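Local coordinates for protein beta-Lactamase/D-Alanine Carboxypeptidase (Pseudomonas syringae pv. tomato, PDB 5EVI) that probably hydrolyses beta-lactam antibiotics to substituted beta-amino acids, as a class C beta-lactamase contributing to antibiotic resistance, at residues T150-A155 with G267-D272; I108-L113 with G163-R168. All blocks are in the same frame, centred on the assembly; numbering follows the deposited sequence.

Contact 1 of 2, residues T150-A155 with G267-D272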
# COMPACT_ATOMS: atom_id res chain seq x y z
N THR D 150 -7.36 6.39 19.83
CA THR D 150 -7.14 5.59 21.03
C THR D 150 -6.89 4.13 20.69
O THR D 150 -6.24 3.42 21.44
CB THR D 150 -8.32 5.70 22.00
OG1 THR D 150 -9.51 5.20 21.38
CG2 THR D 150 -8.55 7.16 22.38
N HIS D 151 -7.42 3.68 19.55
CA HIS D 151 -7.17 2.32 19.08
C HIS D 151 -6.95 2.32 17.57
O HIS D 151 -7.18 3.34 16.90
CB HIS D 151 -8.31 1.38 19.47
CG HIS D 151 -8.52 1.23 20.95
ND1 HIS D 151 -9.13 2.20 21.72
CD2 HIS D 151 -8.21 0.22 21.79
CE1 HIS D 151 -9.19 1.79 22.97
NE2 HIS D 151 -8.64 0.59 23.05
N ARG D 152 -6.49 1.19 17.05
CA ARG D 152 -6.17 1.02 15.63
C ARG D 152 -6.80 -0.27 15.10
O ARG D 152 -6.48 -1.36 15.59
CB ARG D 152 -4.66 1.03 15.43
CG ARG D 152 -4.19 1.16 13.97
CD ARG D 152 -4.06 -0.20 13.31
NE ARG D 152 -3.18 -0.20 12.14
CZ ARG D 152 -2.87 -1.30 11.44
NH1 ARG D 152 -3.35 -2.49 11.78
NH2 ARG D 152 -2.06 -1.19 10.39
N THR D 153 -7.66 -0.12 14.09
CA THR D 153 -8.40 -1.22 13.48
C THR D 153 -8.26 -1.07 11.97
O THR D 153 -8.90 -0.24 11.34
CB THR D 153 -9.86 -1.18 13.96
OG1 THR D 153 -9.85 -1.16 15.38
CG2 THR D 153 -10.65 -2.39 13.50
N TYR D 154 -7.37 -1.87 11.40
CA TYR D 154 -7.12 -1.86 9.95
C TYR D 154 -8.44 -2.13 9.22
O TYR D 154 -9.11 -3.11 9.53
CB TYR D 154 -6.11 -2.94 9.62
CG TYR D 154 -5.61 -2.93 8.20
CD1 TYR D 154 -4.52 -2.13 7.85
CD2 TYR D 154 -6.18 -3.74 7.22
CE1 TYR D 154 -4.02 -2.12 6.57
CE2 TYR D 154 -5.68 -3.75 5.92
CZ TYR D 154 -4.60 -2.93 5.60
OH TYR D 154 -4.09 -2.91 4.32
N ALA D 155 -8.84 -1.27 8.29
CA ALA D 155 -10.11 -1.48 7.56
C ALA D 155 -10.16 -0.89 6.14
O ALA D 155 -9.60 0.18 5.88
CB ALA D 155 -11.28 -0.95 8.40
N GLY D 267 1.89 -0.89 19.27
CA GLY D 267 2.93 -1.85 19.64
C GLY D 267 4.29 -1.31 19.19
O GLY D 267 4.62 -0.14 19.44
N GLY D 268 5.04 -2.15 18.49
CA GLY D 268 6.36 -1.77 17.97
C GLY D 268 6.37 -1.03 16.62
O GLY D 268 7.43 -0.65 16.13
N MSE D 269 5.19 -0.84 16.03
CA MSE D 269 5.03 -0.23 14.71
C MSE D 269 4.59 1.20 14.85
O MSE D 269 3.77 1.51 15.71
CB MSE D 269 3.98 -1.08 13.98
CG MSE D 269 3.32 -0.42 12.78
SE MSE D 269 2.13 -1.83 12.14
CE MSE D 269 0.51 -1.08 12.97
N THR D 270 5.13 2.08 14.01
CA THR D 270 4.64 3.45 13.88
C THR D 270 3.68 3.42 12.68
O THR D 270 4.05 2.90 11.63
CB THR D 270 5.81 4.44 13.65
OG1 THR D 270 6.57 4.56 14.85
CG2 THR D 270 5.31 5.83 13.24
N GLN D 271 2.46 3.93 12.88
CA GLN D 271 1.46 4.04 11.80
C GLN D 271 1.60 5.37 11.06
O GLN D 271 1.47 6.45 11.68
CB GLN D 271 0.02 3.94 12.37
CG GLN D 271 -1.09 4.01 11.32
CD GLN D 271 -1.08 2.81 10.39
OE1 GLN D 271 -1.14 1.67 10.85
NE2 GLN D 271 -0.97 3.04 9.09
N ASP D 272 1.82 5.31 9.74
CA ASP D 272 1.82 6.50 8.88
C ASP D 272 0.45 6.61 8.18
O ASP D 272 -0.53 6.01 8.66
CB ASP D 272 2.98 6.43 7.87
CG ASP D 272 4.33 6.19 8.54
OD1 ASP D 272 4.39 6.14 9.81
OD2 ASP D 272 5.32 6.06 7.79

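Contact 2 of 2, residues I108-L113 with G163-R168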
# COMPACT_ATOMS: atom_id res chain seq x y z
N ILE D 108 -15.07 13.82 12.96
CA ILE D 108 -13.74 13.24 13.17
C ILE D 108 -12.79 13.79 12.10
O ILE D 108 -13.17 13.86 10.93
CB ILE D 108 -13.76 11.69 13.08
CG1 ILE D 108 -14.71 11.11 14.14
CG2 ILE D 108 -12.37 11.09 13.25
CD1 ILE D 108 -15.15 9.69 13.85
N PRO D 109 -11.54 14.17 12.49
CA PRO D 109 -10.57 14.61 11.47
C PRO D 109 -10.29 13.58 10.35
O PRO D 109 -10.34 12.37 10.60
CB PRO D 109 -9.30 14.89 12.30
CG PRO D 109 -9.80 15.23 13.67
CD PRO D 109 -11.04 14.39 13.86
N VAL D 110 -10.00 14.07 9.15
CA VAL D 110 -9.85 13.22 7.95
C VAL D 110 -8.65 12.27 8.04
O VAL D 110 -8.73 11.14 7.54
CB VAL D 110 -9.75 14.08 6.66
CG1 VAL D 110 -9.42 13.25 5.41
CG2 VAL D 110 -11.05 14.85 6.41
N PHE D 111 -7.56 12.71 8.68
CA PHE D 111 -6.32 11.93 8.71
C PHE D 111 -6.50 10.53 9.29
O PHE D 111 -5.87 9.58 8.83
CB PHE D 111 -5.18 12.68 9.42
CG PHE D 111 -5.30 12.75 10.92
CD1 PHE D 111 -4.73 11.77 11.73
CD2 PHE D 111 -5.91 13.85 11.53
CE1 PHE D 111 -4.80 11.86 13.12
CE2 PHE D 111 -5.98 13.94 12.93
CZ PHE D 111 -5.43 12.94 13.71
N HIS D 112 -7.39 10.41 10.27
CA HIS D 112 -7.72 9.12 10.88
C HIS D 112 -8.14 8.01 9.91
O HIS D 112 -8.13 6.83 10.29
CB HIS D 112 -8.87 9.28 11.89
CG HIS D 112 -8.48 10.01 13.13
ND1 HIS D 112 -7.63 9.47 14.07
CD2 HIS D 112 -8.83 11.23 13.58
CE1 HIS D 112 -7.49 10.33 15.07
NE2 HIS D 112 -8.19 11.41 14.79
N LEU D 113 -8.59 8.37 8.71
CA LEU D 113 -9.00 7.40 7.70
C LEU D 113 -7.81 6.75 6.99
O LEU D 113 -7.98 5.71 6.37
CB LEU D 113 -9.86 8.07 6.63
CG LEU D 113 -11.18 8.74 7.02
CD1 LEU D 113 -11.64 9.63 5.89
CD2 LEU D 113 -12.24 7.70 7.34
N GLY D 163 -9.84 8.06 -0.25
CA GLY D 163 -9.79 8.20 -1.71
C GLY D 163 -10.98 8.96 -2.30
O GLY D 163 -10.81 9.74 -3.25
N VAL D 164 -12.17 8.73 -1.74
CA VAL D 164 -13.40 9.43 -2.16
C VAL D 164 -13.32 10.92 -1.82
O VAL D 164 -13.71 11.76 -2.65
CB VAL D 164 -14.67 8.77 -1.55
CG1 VAL D 164 -15.92 9.60 -1.83
CG2 VAL D 164 -14.86 7.36 -2.09
N ILE D 165 -12.83 11.25 -0.63
CA ILE D 165 -12.59 12.65 -0.22
C ILE D 165 -11.51 13.33 -1.09
O ILE D 165 -11.68 14.49 -1.49
CB ILE D 165 -12.22 12.76 1.29
CG1 ILE D 165 -13.45 12.45 2.15
CG2 ILE D 165 -11.69 14.15 1.65
CD1 ILE D 165 -13.18 12.31 3.63
N ALA D 166 -10.42 12.62 -1.39
CA ALA D 166 -9.31 13.18 -2.18
C ALA D 166 -9.68 13.47 -3.64
O ALA D 166 -9.28 14.49 -4.20
CB ALA D 166 -8.10 12.26 -2.12
N ALA D 167 -10.43 12.56 -4.26
CA ALA D 167 -10.90 12.72 -5.64
C ALA D 167 -11.98 13.81 -5.75
O ALA D 167 -11.98 14.59 -6.70
CB ALA D 167 -11.43 11.40 -6.18
N ARG D 168 -12.89 13.85 -4.78
CA ARG D 168 -13.94 14.87 -4.71
C ARG D 168 -13.38 16.30 -4.52
O ARG D 168 -13.98 17.26 -5.02
CB ARG D 168 -14.95 14.53 -3.62
CG ARG D 168 -16.19 15.40 -3.59
CD ARG D 168 -17.35 14.69 -2.90
NE ARG D 168 -18.52 15.55 -2.75
CZ ARG D 168 -19.73 15.13 -2.37
NH1 ARG D 168 -19.97 13.85 -2.08
NH2 ARG D 168 -20.73 16.01 -2.26

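Contact 1 of 2, residues T150-A155 with G267-D272
In R152, Q271 and M269 alike, CG stands anti to the backbone N, which sends each chain out toward the other segment. A later bend then sets the polar ends: R152 kinks at chi2 (-89°), and Q271 at chi2 (67°) to bring its amide oxygen round to the arginine. The guanidinium meets that oxygen side-on and near its own plane. Its NE hydrogen-bonds Q271 OE1 at 3.1 Å and its NH2 does so at 3.0 Å, so two donors converge on a single acceptor. Relative to the amide, NE lies well above the carbonyl plane and NH2 is only modestly tilted from it; the guanidinium and amide planes are 33° apart. Both N-H bonds are somewhat bent, as expected when two donors share one acceptor.

The two strands belong to the antiparallel sheet of the serine beta-lactamase fold. Strand 151-152 lies at its edge, and strands 262-266 and 299-308 come between it and 269-271 in sheet order, yet the CA atoms of R152 and Q271 are 9.1 Å apart, consistent with a strongly twisted or curled edge; the side chains close the remaining gap. M269, a selenomethionine, comes over one face of the guanidinium and crosses the R152 chain at about a right angle. Its CE lies 3.6 Å from R152 NH2, displaced toward the rim of the group. The amide of Q271 is held by a second bond, NE2 to D272 O at 3.0 Å, which leaves OE1 turned to the arginine. R152 NH2 also makes a salt bridge with E276 of strand 276-278, the neighbour of 269-271. Two residues along, Y154 OH bonds S68, K71 and K318, consistent with the active-site tyrosine of class C enzymes.

Contact 2 of 2, residues I108-L113 with G163-R168
V110 and L113 face I165 of the helix, while the two flat groups between them in sequence, F111 and H112, turn the other way and pack on each other. H112 CD2 lies 3.8 Å above one face of the F111 ring, toward its rim, and F111 CZ lies 3.3 Å above one face of the H112 imidazole. P109 O sits in plane at the imidazole edge, H112 ND1 is hydrogen-bonded to T117 OG1, and Y263 meets F111 with its ring nearly parallel.

The contact itself is purely apolar and made by methyl groups. I165 CD1 does all the touching from the helix, with L113 CD1 at 3.8 Å and V110 CG1 at 4.3 Å. I165 carries CG1 anti to its carbonyl carbon (chi1 -70°), and chi2 is extended, which pushes CD1 out from the helix to meet both partners. The L113 and I165 side chains cross at about a right angle, methyl against methyl. A tight turn puts V110 and L113 on the same side: L113 N bonds V110 O at 3.0 Å. The same helix presents L162 to V110, and S158 and L161 to L113, while A166, one residue on, faces helix 70-83. Residues 108-113, leading into the short helix 112-115, thus lie against helix 156-169 in the helical part of the class C beta-lactamase fold.

Both contacts are buried, but they differ in kind. Contact 1 belongs to the sheet and is polar, with a charged group met by an amide and a carboxylate and with a selenomethionine methyl over one face; contact 2 lies in the helical part and is a small cluster of methyls with no hydrogen bond across it. The centres of contact 1 and contact 2 are about 17 Å apart, and the two do not touch. The chain joins them, however: strand 151-152 of contact 1 runs through Y154 and the N-cap A155 into helix 156-169, whose later turns contact 2 uses. Their segments alternate along the sequence, 108-113, 150-155, 163-168, then 267-272.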